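Local coordinates for protein coclaurine N-methyltransferase (Coptis japonica, PDB 6GKV) that catalyses N-methylation of coclaurine and related tetrahydroisoquinolines in alkaloid biosynthesis, with S-adenosyl-L-methionine as the methyl donor, at residues Q60-T65 / Y206-R211; I194-L199 / L223-I228; F200-N205 / G254-P259; T232-Y237 / I258-F263. All coordinates share one frame; numbering follows the deposited sequence.

Contact 1: Q60-T65 / Y206-R211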
# COMPACT_ATOMS: atom_id res chain seq x y z
N GLN A 60 -6.34 -18.87 -0.88
CA GLN A 60 -6.90 -20.22 -0.84
C GLN A 60 -7.55 -20.69 -2.14
O GLN A 60 -7.89 -21.86 -2.28
CB GLN A 60 -7.92 -20.31 0.29
CG GLN A 60 -7.28 -20.31 1.64
CD GLN A 60 -8.27 -20.12 2.75
OE1 GLN A 60 -9.32 -19.50 2.57
NE2 GLN A 60 -7.97 -20.71 3.89
N MET A 61 -7.73 -19.79 -3.09
CA MET A 61 -8.37 -20.16 -4.35
C MET A 61 -7.37 -20.87 -5.26
O MET A 61 -6.27 -21.19 -4.82
CB MET A 61 -8.94 -18.91 -5.03
CG MET A 61 -10.11 -18.30 -4.27
SD MET A 61 -10.83 -16.84 -5.06
CE MET A 61 -12.01 -16.34 -3.79
N LYS A 62 -7.74 -21.13 -6.50
CA LYS A 62 -6.77 -21.57 -7.50
C LYS A 62 -6.34 -20.34 -8.28
O LYS A 62 -6.86 -19.27 -8.05
CB LYS A 62 -7.36 -22.64 -8.43
CG LYS A 62 -6.75 -24.02 -8.23
CD LYS A 62 -5.21 -23.99 -8.35
CE LYS A 62 -4.75 -23.58 -9.75
NZ LYS A 62 -3.27 -23.42 -9.85
N ILE A 63 -5.38 -20.50 -9.19
CA ILE A 63 -4.86 -19.35 -9.94
C ILE A 63 -5.95 -18.60 -10.71
O ILE A 63 -6.00 -17.37 -10.71
CB ILE A 63 -3.75 -19.78 -10.91
CG1 ILE A 63 -2.49 -20.16 -10.12
CG2 ILE A 63 -3.46 -18.65 -11.90
CD1 ILE A 63 -1.31 -20.65 -10.99
N ALA A 64 -6.84 -19.35 -11.36
CA ALA A 64 -7.94 -18.75 -12.11
C ALA A 64 -9.17 -19.62 -12.09
O ALA A 64 -9.08 -20.85 -11.98
CB ALA A 64 -7.54 -18.48 -13.54
N THR A 65 -10.33 -18.98 -12.17
CA THR A 65 -11.59 -19.67 -12.37
C THR A 65 -12.22 -19.20 -13.68
O THR A 65 -11.82 -18.16 -14.23
CB THR A 65 -12.58 -19.46 -11.20
OG1 THR A 65 -13.00 -18.09 -11.16
CG2 THR A 65 -11.94 -19.83 -9.88
N TYR A 206 -3.16 -14.92 -6.52
CA TYR A 206 -2.00 -14.17 -6.99
C TYR A 206 -0.68 -14.67 -6.41
O TYR A 206 0.37 -14.57 -7.04
CB TYR A 206 -2.17 -12.70 -6.63
CG TYR A 206 -3.29 -11.98 -7.35
CD1 TYR A 206 -3.41 -12.04 -8.73
CD2 TYR A 206 -4.22 -11.24 -6.64
CE1 TYR A 206 -4.43 -11.38 -9.38
CE2 TYR A 206 -5.24 -10.58 -7.28
CZ TYR A 206 -5.35 -10.65 -8.65
OH TYR A 206 -6.37 -9.97 -9.29
N GLU A 207 -0.74 -15.20 -5.20
CA GLU A 207 0.46 -15.80 -4.61
C GLU A 207 0.94 -16.99 -5.48
O GLU A 207 2.14 -17.12 -5.74
CB GLU A 207 0.19 -16.25 -3.16
CG GLU A 207 1.33 -17.03 -2.51
CD GLU A 207 0.91 -17.73 -1.22
OE1 GLU A 207 0.05 -17.20 -0.49
OE2 GLU A 207 1.41 -18.84 -0.95
N LEU A 208 0.02 -17.83 -5.95
CA LEU A 208 0.40 -18.98 -6.79
C LEU A 208 0.84 -18.52 -8.18
O LEU A 208 1.85 -18.97 -8.69
CB LEU A 208 -0.74 -20.00 -6.91
CG LEU A 208 -0.99 -20.88 -5.68
CD1 LEU A 208 -2.13 -21.86 -5.93
CD2 LEU A 208 0.26 -21.63 -5.25
N LEU A 209 0.09 -17.61 -8.78
CA LEU A 209 0.46 -17.05 -10.08
C LEU A 209 1.84 -16.35 -10.07
O LEU A 209 2.65 -16.58 -10.98
CB LEU A 209 -0.62 -16.05 -10.54
CG LEU A 209 -0.39 -15.55 -11.96
CD1 LEU A 209 -0.33 -16.75 -12.89
CD2 LEU A 209 -1.49 -14.62 -12.37
N LEU A 210 2.09 -15.50 -9.08
CA LEU A 210 3.38 -14.81 -8.98
C LEU A 210 4.53 -15.76 -8.60
O LEU A 210 5.68 -15.55 -9.03
CB LEU A 210 3.29 -13.64 -7.98
CG LEU A 210 2.58 -12.42 -8.59
CD1 LEU A 210 2.28 -11.35 -7.56
CD2 LEU A 210 3.35 -11.81 -9.77
N ARG A 211 4.25 -16.81 -7.82
CA ARG A 211 5.27 -17.82 -7.58
C ARG A 211 5.70 -18.42 -8.93
O ARG A 211 6.90 -18.54 -9.21
CB ARG A 211 4.77 -18.92 -6.64
CG ARG A 211 5.87 -19.93 -6.18
CD ARG A 211 5.36 -20.88 -5.09
NE ARG A 211 4.58 -20.18 -4.06
CZ ARG A 211 5.11 -19.46 -3.07
NH1 ARG A 211 6.43 -19.35 -2.94
NH2 ARG A 211 4.33 -18.85 -2.19
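I63 and L209 mark the closest backbone approach, their CA atoms 5.8 Å apart, where the irregular loop 60-65 runs past the first turns of the helix that begins at Y206. The contact is small and apolar, and I63 carries most of it by spreading its two branches over neighbouring helix residues. CG1 lies 3.7 Å from CB of L208, and CD1 continues beyond it (chi2 178°) to rest against the helix backbone, 4.0 Å from N of L209. CG2, the other branch, is anti to the backbone N and meets CD1 of L209 at 3.8 Å, the two side chains crossing at about a right angle. CD1 of L208 lies 4.3 Å from O of M61. The loop is further fixed by N205, the N-cap residue, whose ND2 donates to O of M61 and whose OD1 accepts N of L208. The contact thus packs a loop on the N-terminal turn of a capped helix, beside the S-adenosylhomocysteine pocket, where L209 lies near the cofactor-binding I182.

Contact 2: I194-L199 / L223-I228. With SAH (S-adenosyl-L-homocysteine), chain C; F2W (6,7-dimethoxy-2-methyl-1,2,3,4-tetrahydroisoquinolin-2-ium), chain D.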
# COMPACT_ATOMS: atom_id res chain seq x y z
N ILE A 194 9.63 -9.86 -18.17
CA ILE A 194 8.30 -10.37 -18.30
C ILE A 194 7.33 -9.22 -18.16
O ILE A 194 7.34 -8.50 -17.17
CB ILE A 194 7.99 -11.43 -17.26
CG1 ILE A 194 9.02 -12.56 -17.36
CG2 ILE A 194 6.55 -11.96 -17.44
CD1 ILE A 194 8.93 -13.54 -16.23
N LEU A 195 6.51 -9.06 -19.18
CA LEU A 195 5.55 -7.98 -19.22
C LEU A 195 4.15 -8.55 -19.09
O LEU A 195 3.79 -9.46 -19.81
CB LEU A 195 5.69 -7.21 -20.53
CG LEU A 195 7.11 -6.70 -20.77
CD1 LEU A 195 7.24 -6.22 -22.19
CD2 LEU A 195 7.40 -5.58 -19.81
N VAL A 196 3.38 -8.01 -18.16
CA VAL A 196 2.03 -8.46 -17.92
C VAL A 196 1.05 -7.29 -17.95
O VAL A 196 0.92 -6.57 -16.96
CB VAL A 196 1.89 -9.19 -16.57
CG1 VAL A 196 0.49 -9.80 -16.44
CG2 VAL A 196 2.94 -10.28 -16.44
N ILE A 197 0.36 -7.11 -19.07
CA ILE A 197 -0.55 -5.97 -19.22
C ILE A 197 -2.02 -6.37 -19.08
O ILE A 197 -2.64 -6.87 -20.01
CB ILE A 197 -0.35 -5.26 -20.57
CG1 ILE A 197 1.14 -5.02 -20.79
CG2 ILE A 197 -1.14 -3.93 -20.63
CD1 ILE A 197 1.81 -4.26 -19.67
N GLU A 198 -2.55 -6.14 -17.88
CA GLU A 198 -3.98 -6.30 -17.59
C GLU A 198 -4.41 -7.74 -17.78
O GLU A 198 -5.28 -8.03 -18.58
CB GLU A 198 -4.82 -5.33 -18.43
CG GLU A 198 -4.58 -3.87 -18.05
CD GLU A 198 -5.49 -2.89 -18.76
OE1 GLU A 198 -6.57 -3.29 -19.25
OE2 GLU A 198 -5.12 -1.70 -18.84
N LEU A 199 -3.79 -8.64 -17.02
CA LEU A 199 -4.09 -10.06 -17.08
C LEU A 199 -4.63 -10.54 -15.74
O LEU A 199 -5.58 -11.33 -15.69
CB LEU A 199 -2.85 -10.86 -17.45
CG LEU A 199 -2.98 -12.38 -17.32
CD1 LEU A 199 -3.86 -12.94 -18.43
CD2 LEU A 199 -1.61 -13.04 -17.29
N LEU A 223 10.05 -7.98 -13.69
CA LEU A 223 8.64 -8.20 -13.98
C LEU A 223 7.93 -6.85 -14.00
O LEU A 223 7.91 -6.15 -12.99
CB LEU A 223 8.00 -9.11 -12.93
CG LEU A 223 6.47 -9.17 -13.04
CD1 LEU A 223 6.09 -9.73 -14.39
CD2 LEU A 223 5.82 -9.97 -11.91
N PHE A 224 7.35 -6.47 -15.14
CA PHE A 224 6.55 -5.25 -15.19
C PHE A 224 5.05 -5.56 -15.31
O PHE A 224 4.62 -6.32 -16.20
CB PHE A 224 6.98 -4.35 -16.34
CG PHE A 224 6.12 -3.12 -16.49
CD1 PHE A 224 6.26 -2.05 -15.61
CD2 PHE A 224 5.15 -3.05 -17.47
CE1 PHE A 224 5.46 -0.92 -15.73
CE2 PHE A 224 4.34 -1.93 -17.59
CZ PHE A 224 4.49 -0.86 -16.72
N LEU A 225 4.26 -4.96 -14.43
CA LEU A 225 2.82 -5.22 -14.36
C LEU A 225 1.95 -3.98 -14.51
O LEU A 225 2.19 -2.97 -13.86
CB LEU A 225 2.48 -5.88 -13.03
CG LEU A 225 1.00 -6.04 -12.73
CD1 LEU A 225 0.42 -7.01 -13.70
CD2 LEU A 225 0.78 -6.51 -11.30
N GLU A 226 0.93 -4.07 -15.35
CA GLU A 226 -0.13 -3.07 -15.37
C GLU A 226 -1.47 -3.72 -15.01
O GLU A 226 -1.83 -4.78 -15.56
CB GLU A 226 -0.24 -2.38 -16.73
CG GLU A 226 -1.32 -1.27 -16.77
CD GLU A 226 -1.53 -0.68 -18.17
OE1 GLU A 226 -0.73 0.18 -18.59
OE2 GLU A 226 -2.50 -1.07 -18.85
N HIS A 227 -2.20 -3.10 -14.08
CA HIS A 227 -3.55 -3.53 -13.78
C HIS A 227 -4.40 -2.31 -13.52
O HIS A 227 -3.93 -1.35 -12.94
CB HIS A 227 -3.60 -4.45 -12.57
CG HIS A 227 -3.09 -3.83 -11.31
ND1 HIS A 227 -3.92 -3.25 -10.38
CD2 HIS A 227 -1.83 -3.71 -10.82
CE1 HIS A 227 -3.20 -2.81 -9.36
NE2 HIS A 227 -1.93 -3.08 -9.61
N ILE A 228 -5.64 -2.34 -13.95
CA ILE A 228 -6.53 -1.26 -13.60
C ILE A 228 -6.83 -1.45 -12.11
O ILE A 228 -6.63 -2.55 -11.59
CB ILE A 228 -7.79 -1.26 -14.48
CG1 ILE A 228 -8.45 -2.64 -14.49
CG2 ILE A 228 -7.41 -0.89 -15.90
CD1 ILE A 228 -9.39 -2.88 -13.35
N SAH C . -2.34 -7.63 -22.94
CA SAH C . -3.16 -7.34 -24.11
CB SAH C . -4.61 -7.72 -23.86
CG SAH C . -5.11 -7.54 -22.42
SD SAH C . -6.77 -8.24 -22.22
C SAH C . -3.08 -5.88 -24.51
O SAH C . -2.63 -5.07 -23.69
OXT SAH C . -3.46 -5.48 -25.62
C5' SAH C . -6.17 -9.70 -21.33
C4' SAH C . -5.33 -10.66 -22.17
O4' SAH C . -4.95 -11.80 -21.41
C3' SAH C . -6.08 -11.19 -23.39
O3' SAH C . -5.18 -11.32 -24.46
C2' SAH C . -6.52 -12.59 -23.01
O2' SAH C . -6.53 -13.39 -24.16
C1' SAH C . -5.43 -12.99 -22.02
N9 SAH C . -5.89 -13.97 -21.00
C8 SAH C . -6.98 -13.89 -20.17
N7 SAH C . -7.02 -15.01 -19.40
C5 SAH C . -5.96 -15.80 -19.73
C6 SAH C . -5.52 -17.05 -19.28
N6 SAH C . -6.18 -17.71 -18.32
N1 SAH C . -4.38 -17.61 -19.84
C2 SAH C . -3.70 -16.94 -20.83
N3 SAH C . -4.14 -15.71 -21.28
C4 SAH C . -5.25 -15.15 -20.74
CAM F2W D . -14.10 -1.23 -20.19
OAK F2W D . -13.91 -1.56 -18.79
CAB F2W D . -12.84 -2.40 -18.64
CAA F2W D . -12.04 -2.83 -19.71
CAF F2W D . -10.98 -3.70 -19.44
CAJ F2W D . -10.12 -4.14 -20.42
CAI F2W D . -9.34 -5.47 -20.16
NAH F2W D . -8.59 -5.21 -18.92
CAO F2W D . -8.10 -6.56 -18.57
CAG F2W D . -9.71 -4.99 -18.00
CAE F2W D . -10.69 -4.06 -18.15
CAD F2W D . -11.50 -3.67 -17.10
CAC F2W D . -12.55 -2.80 -17.34
OAL F2W D . -13.42 -2.34 -16.38
CAN F2W D . -13.19 -2.70 -15.01
O HOH W 1 -2.61 -7.26 -14.75
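On strand 221-230, L223 lays CD1 3.3 Å from O of I194 and packs the same methyl on CG2 of V196, on the face of the sheet that also carries L225. The strands are parallel, 2° between their directions and 4.9 Å between axes. F224 gives its N to O of I194 at 2.9 Å and accepts N of V196 on its own O, both bonds nearly straight. Its ring turns to the other face, where CD1 of I197 comes up to the ring edge at CE2. L225 repeats the pattern of L223, its CD1 against O and CB of V196. E226 bonds through N to O of V196, and its O takes N of E198 at 2.8 Å as well as a water that also binds N of L199. Its side chain, CG anti to the backbone N (chi1 -178°), runs alongside that of E198 until the two OE2 atoms lie 2.7 Å apart; Y115 and H346 hold OE1 of E226, and N of C94 binds OE2 of E198. The other oxygen of E198, OE1, accepts NAH of N-methylheliamine at 2.8 Å, while O of I197 takes the amino N of S-adenosylhomocysteine at 3.0 Å. H227 points away, and CG2 of I228 lies 3.8 Å from OE2 of E198. The pair lies mid-sheet in the Rossmann-like methyltransferase core, between strands 126-130 and 342-350, with helix 104-118 against the F224 and E226 face and helix 206-215 against the I194 and L223 face.

Contact 3: F200-N205 / G254-P259. With SAH (S-adenosyl-L-homocysteine), chain C.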
# COMPACT_ATOMS: atom_id res chain seq x y z
N PHE A 200 -4.04 -10.02 -14.67
CA PHE A 200 -4.33 -10.44 -13.30
C PHE A 200 -5.76 -10.23 -12.88
O PHE A 200 -6.27 -10.96 -12.02
CB PHE A 200 -3.41 -9.70 -12.30
CG PHE A 200 -2.03 -10.27 -12.21
CD1 PHE A 200 -1.45 -10.92 -13.29
CD2 PHE A 200 -1.32 -10.20 -11.02
CE1 PHE A 200 -0.16 -11.47 -13.20
CE2 PHE A 200 -0.03 -10.76 -10.92
CZ PHE A 200 0.55 -11.39 -12.01
N GLU A 201 -6.41 -9.23 -13.48
CA GLU A 201 -7.83 -8.97 -13.24
C GLU A 201 -8.74 -10.19 -13.48
O GLU A 201 -9.87 -10.25 -12.97
CB GLU A 201 -8.30 -7.80 -14.12
CG GLU A 201 -7.70 -6.42 -13.73
CD GLU A 201 -6.47 -6.05 -14.54
OE1 GLU A 201 -5.64 -6.93 -14.81
OE2 GLU A 201 -6.34 -4.87 -14.93
N HIS A 202 -8.24 -11.14 -14.27
CA HIS A 202 -8.94 -12.39 -14.60
C HIS A 202 -8.51 -13.56 -13.73
O HIS A 202 -9.07 -14.65 -13.80
CB HIS A 202 -8.69 -12.74 -16.06
CG HIS A 202 -9.20 -11.71 -17.02
ND1 HIS A 202 -10.52 -11.31 -17.04
CD2 HIS A 202 -8.58 -11.03 -18.01
CE1 HIS A 202 -10.69 -10.42 -18.00
NE2 HIS A 202 -9.53 -10.23 -18.60
N MET A 203 -7.47 -13.33 -12.94
CA MET A 203 -6.91 -14.37 -12.09
C MET A 203 -7.48 -14.24 -10.70
O MET A 203 -8.24 -13.32 -10.44
CB MET A 203 -5.38 -14.28 -12.05
CG MET A 203 -4.75 -14.19 -13.42
SD MET A 203 -4.99 -15.69 -14.40
CE MET A 203 -5.63 -15.00 -15.93
N LYS A 204 -7.10 -15.16 -9.82
CA LYS A 204 -7.58 -15.17 -8.46
C LYS A 204 -6.42 -15.27 -7.49
O LYS A 204 -6.01 -14.27 -6.89
CB LYS A 204 -8.55 -16.33 -8.23
CG LYS A 204 -9.79 -16.29 -9.10
CD LYS A 204 -10.57 -14.99 -8.90
CE LYS A 204 -11.87 -14.97 -9.71
NZ LYS A 204 -12.39 -13.58 -9.83
N ASN A 205 -5.88 -16.47 -7.34
CA ASN A 205 -4.78 -16.71 -6.40
C ASN A 205 -3.44 -16.16 -6.91
O ASN A 205 -2.68 -16.86 -7.58
CB ASN A 205 -4.64 -18.19 -6.08
CG ASN A 205 -3.65 -18.46 -4.96
OD1 ASN A 205 -2.69 -17.72 -4.78
ND2 ASN A 205 -3.89 -19.52 -4.20
N GLY A 254 -18.00 -13.60 -12.11
CA GLY A 254 -16.81 -14.26 -11.59
C GLY A 254 -15.59 -14.30 -12.49
O GLY A 254 -14.75 -15.20 -12.33
N THR A 255 -15.46 -13.37 -13.43
CA THR A 255 -14.27 -13.34 -14.29
C THR A 255 -13.37 -12.14 -14.05
O THR A 255 -12.34 -12.00 -14.71
CB THR A 255 -14.62 -13.32 -15.82
OG1 THR A 255 -15.58 -12.29 -16.08
CG2 THR A 255 -15.18 -14.65 -16.27
N MET A 256 -13.79 -11.24 -13.16
CA MET A 256 -13.08 -9.98 -12.94
C MET A 256 -12.88 -9.64 -11.48
O MET A 256 -13.77 -9.84 -10.66
CB MET A 256 -13.83 -8.83 -13.62
CG MET A 256 -13.55 -8.71 -15.11
SD MET A 256 -12.09 -7.70 -15.40
CE MET A 256 -12.31 -6.57 -14.06
N ILE A 257 -11.69 -9.13 -11.18
CA ILE A 257 -11.36 -8.55 -9.88
C ILE A 257 -10.87 -7.11 -10.08
O ILE A 257 -10.13 -6.82 -11.03
CB ILE A 257 -10.28 -9.36 -9.12
CG1 ILE A 257 -10.89 -10.58 -8.43
CG2 ILE A 257 -9.64 -8.55 -8.05
CD1 ILE A 257 -9.85 -11.46 -7.77
N ILE A 258 -11.33 -6.20 -9.22
CA ILE A 258 -10.77 -4.85 -9.20
C ILE A 258 -9.84 -4.70 -8.01
O ILE A 258 -10.31 -4.59 -6.86
CB ILE A 258 -11.86 -3.77 -9.13
CG1 ILE A 258 -12.92 -4.02 -10.20
CG2 ILE A 258 -11.24 -2.38 -9.25
CD1 ILE A 258 -12.38 -3.90 -11.62
N PRO A 259 -8.52 -4.74 -8.25
CA PRO A 259 -7.58 -4.59 -7.12
C PRO A 259 -7.48 -3.13 -6.64
O PRO A 259 -7.81 -2.19 -7.37
CB PRO A 259 -6.23 -5.09 -7.69
CG PRO A 259 -6.48 -5.48 -9.16
CD PRO A 259 -7.82 -4.86 -9.55
N SAH C . -2.34 -7.63 -22.94
CA SAH C . -3.16 -7.34 -24.11
CB SAH C . -4.61 -7.72 -23.86
CG SAH C . -5.11 -7.54 -22.42
SD SAH C . -6.77 -8.24 -22.22
C SAH C . -3.08 -5.88 -24.51
O SAH C . -2.63 -5.07 -23.69
OXT SAH C . -3.46 -5.48 -25.62
C5' SAH C . -6.17 -9.70 -21.33
C4' SAH C . -5.33 -10.66 -22.17
O4' SAH C . -4.95 -11.80 -21.41
C3' SAH C . -6.08 -11.19 -23.39
O3' SAH C . -5.18 -11.32 -24.46
C2' SAH C . -6.52 -12.59 -23.01
O2' SAH C . -6.53 -13.39 -24.16
C1' SAH C . -5.43 -12.99 -22.02
N9 SAH C . -5.89 -13.97 -21.00
C8 SAH C . -6.98 -13.89 -20.17
N7 SAH C . -7.02 -15.01 -19.40
C5 SAH C . -5.96 -15.80 -19.73
C6 SAH C . -5.52 -17.05 -19.28
N6 SAH C . -6.18 -17.71 -18.32
N1 SAH C . -4.38 -17.61 -19.84
C2 SAH C . -3.70 -16.94 -20.83
N3 SAH C . -4.14 -15.71 -21.28
C4 SAH C . -5.25 -15.15 -20.74
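H202 and T255 meet through an imidazole whose CG is anti to the carbonyl carbon (chi1 -62°) and whose ring is turned by chi2 of -57° to direct ND1 at O of T255. That hydrogen bond is 3.0 Å long, with the acceptor in the ring plane, and T255 O also receives a CA-H contact from H202. On M256, the bend at chi2 (-87°) leaves SD 4.0 Å from CB of E201 and obliquely placed against the H202 ring. Beside it the backbone joins: I257 N donates to O of E201 at 2.8 Å, in the carbonyl plane. Thus the short 3-10 turn and loop after strand 191-197, which supply H202 to both ligand pockets and M203 to that of the cofactor, are pinned to the short strand 257-258. Y75 takes NE2 of H202, so both ring nitrogens are held, and CD2 of H202 lies 3.9 Å from C8 of S-adenosylhomocysteine. M203 points away from 254-259 and brings CE within 3.7 Å of N6 on the adenine. K204 bends at chi2 and lays CD 3.8 Å from CD1 of I257. From the carboxylate of E201, OE2 reaches N of I228 on the neighbouring strand.

Contact 4: T232-Y237 / I258-F263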
# COMPACT_ATOMS: atom_id res chain seq x y z
N THR A 232 -8.13 2.95 -3.65
CA THR A 232 -8.15 2.59 -2.23
C THR A 232 -8.63 1.17 -1.91
O THR A 232 -7.95 0.43 -1.19
CB THR A 232 -9.02 3.56 -1.49
OG1 THR A 232 -8.53 4.87 -1.76
CG2 THR A 232 -9.01 3.28 0.00
N PHE A 233 -9.81 0.80 -2.41
CA PHE A 233 -10.35 -0.50 -2.04
C PHE A 233 -10.22 -1.52 -3.17
O PHE A 233 -9.81 -1.20 -4.28
CB PHE A 233 -11.82 -0.39 -1.55
CG PHE A 233 -12.78 0.32 -2.49
CD1 PHE A 233 -13.36 -0.34 -3.56
CD2 PHE A 233 -13.16 1.64 -2.24
CE1 PHE A 233 -14.27 0.31 -4.40
CE2 PHE A 233 -14.08 2.29 -3.08
CZ PHE A 233 -14.62 1.62 -4.16
N ALA A 234 -10.50 -2.77 -2.84
CA ALA A 234 -10.37 -3.84 -3.82
C ALA A 234 -11.61 -4.70 -3.75
O ALA A 234 -12.26 -4.75 -2.69
CB ALA A 234 -9.10 -4.66 -3.57
N TYR A 235 -11.96 -5.37 -4.85
CA TYR A 235 -13.16 -6.21 -4.82
C TYR A 235 -13.35 -7.14 -6.01
O TYR A 235 -12.99 -6.81 -7.16
CB TYR A 235 -14.42 -5.34 -4.67
CG TYR A 235 -14.62 -4.25 -5.72
CD1 TYR A 235 -13.82 -3.12 -5.75
CD2 TYR A 235 -15.64 -4.35 -6.66
CE1 TYR A 235 -14.02 -2.11 -6.70
CE2 TYR A 235 -15.85 -3.36 -7.61
CZ TYR A 235 -15.03 -2.24 -7.61
OH TYR A 235 -15.22 -1.25 -8.54
N HIS A 236 -13.88 -8.32 -5.71
CA HIS A 236 -14.43 -9.21 -6.73
C HIS A 236 -15.48 -8.43 -7.52
O HIS A 236 -16.29 -7.71 -6.92
CB HIS A 236 -15.10 -10.45 -6.11
CG HIS A 236 -14.16 -11.45 -5.51
ND1 HIS A 236 -13.42 -12.33 -6.28
CD2 HIS A 236 -13.89 -11.76 -4.22
CE1 HIS A 236 -12.72 -13.12 -5.48
NE2 HIS A 236 -12.98 -12.80 -4.23
N TYR A 237 -15.49 -8.53 -8.85
CA TYR A 237 -16.55 -7.85 -9.60
C TYR A 237 -17.81 -8.71 -9.54
O TYR A 237 -18.12 -9.43 -10.48
CB TYR A 237 -16.11 -7.49 -11.05
CG TYR A 237 -16.62 -6.09 -11.40
CD1 TYR A 237 -16.67 -5.15 -10.40
CD2 TYR A 237 -17.00 -5.70 -12.70
CE1 TYR A 237 -17.14 -3.90 -10.60
CE2 TYR A 237 -17.45 -4.37 -12.93
CZ TYR A 237 -17.52 -3.49 -11.86
OH TYR A 237 -17.96 -2.18 -11.95
N ILE A 258 -11.33 -6.20 -9.22
CA ILE A 258 -10.77 -4.85 -9.20
C ILE A 258 -9.84 -4.70 -8.01
O ILE A 258 -10.31 -4.59 -6.86
CB ILE A 258 -11.86 -3.77 -9.13
CG1 ILE A 258 -12.92 -4.02 -10.20
CG2 ILE A 258 -11.24 -2.38 -9.25
CD1 ILE A 258 -12.38 -3.90 -11.62
N PRO A 259 -8.52 -4.74 -8.25
CA PRO A 259 -7.58 -4.59 -7.12
C PRO A 259 -7.48 -3.13 -6.64
O PRO A 259 -7.81 -2.19 -7.37
CB PRO A 259 -6.23 -5.09 -7.69
CG PRO A 259 -6.48 -5.48 -9.16
CD PRO A 259 -7.82 -4.86 -9.55
N SER A 260 -7.07 -2.93 -5.40
CA SER A 260 -6.58 -1.62 -4.96
C SER A 260 -5.30 -1.31 -5.69
O SER A 260 -4.62 -2.21 -6.18
CB SER A 260 -6.31 -1.62 -3.46
OG SER A 260 -5.44 -2.70 -3.17
N ALA A 261 -4.96 -0.03 -5.74
CA ALA A 261 -3.68 0.34 -6.32
C ALA A 261 -2.52 -0.28 -5.52
O ALA A 261 -1.47 -0.55 -6.08
CB ALA A 261 -3.54 1.85 -6.38
N SER A 262 -2.76 -0.54 -4.24
CA SER A 262 -1.75 -1.13 -3.33
C SER A 262 -1.66 -2.65 -3.33
O SER A 262 -0.91 -3.22 -2.54
CB SER A 262 -2.04 -0.71 -1.89
OG SER A 262 -3.16 -1.46 -1.41
N PHE A 263 -2.43 -3.30 -4.19
CA PHE A 263 -2.81 -4.70 -3.94
C PHE A 263 -1.65 -5.69 -4.01
O PHE A 263 -1.50 -6.54 -3.13
CB PHE A 263 -3.93 -5.14 -4.93
CG PHE A 263 -4.82 -6.24 -4.37
CD1 PHE A 263 -5.62 -5.99 -3.26
CD2 PHE A 263 -4.84 -7.50 -4.93
CE1 PHE A 263 -6.44 -6.99 -2.73
CE2 PHE A 263 -5.66 -8.52 -4.41
CZ PHE A 263 -6.44 -8.28 -3.31
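Y235 lies flat over I258, the two side chains side by side and pointing the same way. CB of I258 sits 3.6 Å above the ring plane, offset toward the rim, and its nearest ring atom is CE1 at 3.7 Å, a CH-pi contact over the face. CG1 of I258 runs under CZ of the same ring and also meets CD1 of Y237 at 3.9 Å, so the isoleucine touches both tyrosines, Y235 over a face and Y237 obliquely. The Y235 ring takes this place because its CG stands between the backbone N and the carbonyl carbon (chi1 56°), the crowded position, which folds it back over the partner strand; CD2 of Y235 comes to the edge of the Y237 ring and CD1 to that of F233. The backbones of Y235 and I258 form an antiparallel hydrogen-bonded pair, N of Y235 to O of I258 and N of I258 to O of Y235, each 2.7 Å. A234 turns CB into the bend beyond, 3.6 Å from CE1 of F263 and close to N of S260. A type I turn from S260 to F263 brings the phenylalanine there, and the hydroxyls of S260 and S262 are hydrogen-bonded to each other. A261 packs on Y44 of the second subunit, and W342 holds OH of Y235. Two short backbone bonds fix the strand register while aromatic and aliphatic surfaces supply the rest, which implies a largely apolar joint whose I258 also lines the N-methylheliamine pocket.

In the fold
From the N terminus, the loop after helix 44-58 begins contact 1, which closes only at helix 206-215, spanning the first strands of the Rossmann-like sheet. Contact 2 opens within that span, on strand 191-197, and closes on 221-230 beyond it, so the two cross. Contact 3 starts directly after strand 191-197 and ends at 254-259, crossing both. Contact 4 follows 1 and 2 in series, opening at 232-237, within the span of contact 3, and ending on the same stretch, sharing I258 and P259. I63 and K204 join contacts 1 and 3 by their backbones; contacts 2 and 3, both touching S-adenosylhomocysteine, meet where strand 221-230 adjoins the 3-10 turn, tying the main sheet to the small two-stranded one.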